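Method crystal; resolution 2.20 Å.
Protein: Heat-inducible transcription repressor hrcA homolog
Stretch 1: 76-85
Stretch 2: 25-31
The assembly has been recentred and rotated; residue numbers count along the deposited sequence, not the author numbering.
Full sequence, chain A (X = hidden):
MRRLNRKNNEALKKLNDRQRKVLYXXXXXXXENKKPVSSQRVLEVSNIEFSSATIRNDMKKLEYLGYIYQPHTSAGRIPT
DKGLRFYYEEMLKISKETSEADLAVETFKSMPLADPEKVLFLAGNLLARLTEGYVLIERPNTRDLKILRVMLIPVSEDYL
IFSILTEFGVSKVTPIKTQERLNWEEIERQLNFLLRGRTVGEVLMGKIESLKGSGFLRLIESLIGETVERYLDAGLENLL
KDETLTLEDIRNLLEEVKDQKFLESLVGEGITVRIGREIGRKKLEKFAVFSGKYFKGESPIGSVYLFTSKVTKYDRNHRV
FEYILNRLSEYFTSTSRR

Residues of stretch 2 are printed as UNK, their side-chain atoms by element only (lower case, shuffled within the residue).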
# COMPACT_ATOMS: atom_id res chain seq x y z
N GLY A 76 18.27 -19.44 32.13
CA GLY A 76 18.37 -18.75 30.86
C GLY A 76 19.38 -17.62 30.83
O GLY A 76 19.83 -17.12 31.86
N ARG A 77 19.73 -17.20 29.62
CA ARG A 77 20.72 -16.17 29.40
C ARG A 77 20.17 -15.10 28.46
O ARG A 77 19.20 -15.32 27.74
CB ARG A 77 22.00 -16.78 28.84
CG ARG A 77 22.65 -17.83 29.77
CD ARG A 77 23.08 -17.24 31.11
NE ARG A 77 23.86 -18.14 31.97
CZ ARG A 77 23.36 -18.97 32.88
NH1 ARG A 77 22.04 -19.08 33.05
NH2 ARG A 77 24.17 -19.70 33.63
N ILE A 78 20.80 -13.94 28.48
CA ILE A 78 20.35 -12.79 27.68
C ILE A 78 21.56 -12.23 26.94
O ILE A 78 22.63 -12.12 27.53
CB ILE A 78 19.75 -11.72 28.63
CG1 ILE A 78 18.37 -12.15 29.12
CG2 ILE A 78 19.63 -10.36 27.95
CD1 ILE A 78 17.74 -11.20 30.14
N PRO A 79 21.41 -11.87 25.68
CA PRO A 79 22.54 -11.28 24.95
C PRO A 79 23.03 -9.95 25.55
O PRO A 79 22.23 -9.17 26.01
CB PRO A 79 21.99 -11.05 23.53
CG PRO A 79 20.52 -11.17 23.64
CD PRO A 79 20.22 -12.03 24.81
N THR A 80 24.34 -9.76 25.57
CA THR A 80 24.93 -8.46 25.82
C THR A 80 24.92 -7.65 24.55
O THR A 80 24.50 -8.14 23.51
CB THR A 80 26.38 -8.63 26.31
OG1 THR A 80 27.15 -9.21 25.27
CG2 THR A 80 26.46 -9.61 27.48
N ASP A 81 25.39 -6.42 24.61
CA ASP A 81 25.56 -5.61 23.39
C ASP A 81 26.52 -6.28 22.42
O ASP A 81 26.35 -6.19 21.21
CB ASP A 81 26.04 -4.19 23.72
CG ASP A 81 24.99 -3.36 24.43
OD1 ASP A 81 23.81 -3.77 24.42
OD2 ASP A 81 25.25 -2.30 25.04
N LYS A 82 27.51 -6.98 22.95
CA LYS A 82 28.45 -7.73 22.12
C LYS A 82 27.73 -8.86 21.38
O LYS A 82 27.96 -9.09 20.20
CB LYS A 82 29.61 -8.25 22.96
CG LYS A 82 30.74 -8.80 22.13
CD LYS A 82 31.75 -9.47 23.01
CE LYS A 82 32.99 -9.88 22.25
NZ LYS A 82 33.90 -10.63 23.15
N GLY A 83 26.86 -9.57 22.08
CA GLY A 83 26.07 -10.62 21.46
C GLY A 83 25.09 -10.12 20.44
O GLY A 83 24.86 -10.77 19.42
N LEU A 84 24.49 -8.97 20.69
CA LEU A 84 23.62 -8.35 19.69
C LEU A 84 24.39 -7.96 18.43
O LEU A 84 23.90 -8.16 17.34
CB LEU A 84 22.88 -7.15 20.26
CG LEU A 84 21.91 -7.50 21.38
CD1 LEU A 84 21.42 -6.21 22.06
CD2 LEU A 84 20.75 -8.32 20.85
N ARG A 85 25.60 -7.42 18.60
CA ARG A 85 26.46 -7.05 17.48
C ARG A 85 26.85 -8.29 16.70
O ARG A 85 26.82 -8.28 15.49
CB ARG A 85 27.71 -6.32 17.97
CG ARG A 85 28.86 -6.11 16.98
CD ARG A 85 28.55 -5.41 15.67
NE ARG A 85 28.09 -4.04 15.85
CZ ARG A 85 27.78 -3.21 14.87
NH1 ARG A 85 27.88 -3.57 13.60
NH2 ARG A 85 27.38 -1.99 15.17
N UNK A 25 21.11 -18.56 17.86
CA UNK A 25 19.76 -18.99 18.24
C UNK A 25 19.26 -18.27 19.49
O UNK A 25 18.11 -17.86 19.54
s UNK A 25 19.54 -21.36 16.85
c UNK A 25 19.67 -20.50 18.43
N UNK A 26 20.13 -18.12 20.48
CA UNK A 26 19.80 -17.43 21.72
C UNK A 26 19.30 -16.01 21.43
O UNK A 26 18.24 -15.62 21.89
c UNK A 26 21.27 -18.76 23.30
c UNK A 26 20.87 -16.33 23.77
c UNK A 26 22.68 -18.99 23.79
c UNK A 26 21.04 -17.38 22.67
N UNK A 27 20.07 -15.26 20.64
CA UNK A 27 19.73 -13.88 20.30
C UNK A 27 18.44 -13.82 19.50
O UNK A 27 17.58 -12.99 19.78
c UNK A 27 20.46 -11.78 19.14
c UNK A 27 20.86 -13.19 19.50
c UNK A 27 22.14 -13.14 20.33
N UNK A 28 18.28 -14.71 18.54
CA UNK A 28 17.07 -14.77 17.73
C UNK A 28 15.86 -15.08 18.60
O UNK A 28 14.80 -14.47 18.47
n UNK A 28 15.47 -15.78 12.43
c UNK A 28 16.03 -17.17 14.86
c UNK A 28 16.57 -16.54 12.52
n UNK A 28 16.86 -17.19 13.65
n UNK A 28 17.37 -16.64 11.46
c UNK A 28 17.22 -15.85 16.65
c UNK A 28 16.13 -15.86 15.61
N UNK A 29 16.02 -16.05 19.50
CA UNK A 29 14.97 -16.40 20.43
C UNK A 29 14.67 -15.26 21.41
O UNK A 29 13.53 -15.04 21.76
c UNK A 29 12.93 -18.51 21.46
c UNK A 29 15.32 -17.68 21.20
c UNK A 29 14.25 -18.18 22.15
o UNK A 29 12.91 -18.61 20.22
o UNK A 29 11.92 -18.68 22.18
N UNK A 30 15.69 -14.51 21.82
CA UNK A 30 15.49 -13.43 22.79
C UNK A 30 14.71 -12.27 22.18
O UNK A 30 13.83 -11.70 22.82
c UNK A 30 16.08 -11.86 25.49
c UNK A 30 16.70 -11.74 24.26
o UNK A 30 16.41 -8.47 26.81
c UNK A 30 16.50 -9.56 25.99
c UNK A 30 16.82 -12.92 23.32
c UNK A 30 15.97 -10.78 26.37
c UNK A 30 17.23 -10.50 23.92
c UNK A 30 17.13 -9.42 24.77
N UNK A 31 15.07 -11.91 20.95
CA UNK A 31 14.37 -10.87 20.21
C UNK A 31 12.90 -11.25 20.03
O UNK A 31 12.01 -10.42 20.26
c UNK A 31 15.09 -10.62 18.85
c UNK A 31 17.40 -9.90 17.98
c UNK A 31 14.17 -9.92 17.86
c UNK A 31 16.36 -9.81 19.09

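Position 25 carries one carbon and then a sulfur, with nothing beyond it, and the side chain lies out of reach of stretch 1. That pattern is cysteine, Cys25. Its backbone O accepts a hydrogen bond from N of position 29, one of the rungs of a regular helix.

Position 26 has four carbons, forked at the first, with one arm two carbons long. Its CA-to-CB bond points toward stretch 1, and its short arm approaches Arg77 O and Pro79 CD. This is isoleucine, Ile26. Ile26 CG2 lies 4.4 Å from Arg77 O and 4.5 Å from Pro79 CD. These are loose contacts, suited to a branched aliphatic group that fills buried space without requiring a polar partner.

At position 27 one carbon carries two others, three in all. The short fork packs against both the proline and the start of the following helix, touching Pro79, Gly83 and Leu84. This is valine, Val27. Val27 CG2 meets Pro79 CB at 3.8 Å and Gly83 O at 3.7 Å, while Val27 CG1 reaches Leu84 CD2 at 3.9 Å. A compact side chain suits this place, since Val27 CA and Pro79 CA are just 6.0 Å apart.

Position 28 shows three carbons, a nitrogen, and a carbon bearing two more nitrogens, a guanidinium that makes no contact with stretch 1. It is arginine, and Arg28 is exposed, a natural setting for a charged group.

Position 29 has three carbons, the third carrying two oxygens, and it too is out of reach of stretch 1. This is glutamate, Glu29. Its carboxylate is buried but has a hydrogen-bonding partner, through OE1, just outside the stretch, so the polar group is not left unsatisfied.

Position 30 has one carbon followed by a six-carbon ring bearing an oxygen. The ring offers a broad apolar surface to Ile78 and Pro79, hence tyrosine, Tyr30. Pro79 CG comes within 3.4 Å of Tyr30 CD2, and Ile78 CG2 lies 3.8 Å from Tyr30 CZ. The latter methyl sits over the ring face, only 25° off its normal, in a CH-pi contact; Pro79 CD lies over the same face.

Position 31 again has four carbons forked at the first, one arm two carbons long. Its end leans nearer to stretch 1 but stays beyond contact distance. It is isoleucine, Ile31, an aliphatic side chain suited to a buried site; its backbone N donates a hydrogen bond to Val27 O, continuing the helix.

The contact works by apolar packing, with no hydrogen bond across it. Residues 26, 27 and 30 all point toward stretch 1, as helical periodicity allows, and Pro79 touches all three. Beyond the proline, Thr80 OG1 caps the next helix by accepting from Gly83 N at 3.2 Å, and that helix brings Gly83 and Leu84 against Val27.

Stretch 2 (25-31) CIVREYI
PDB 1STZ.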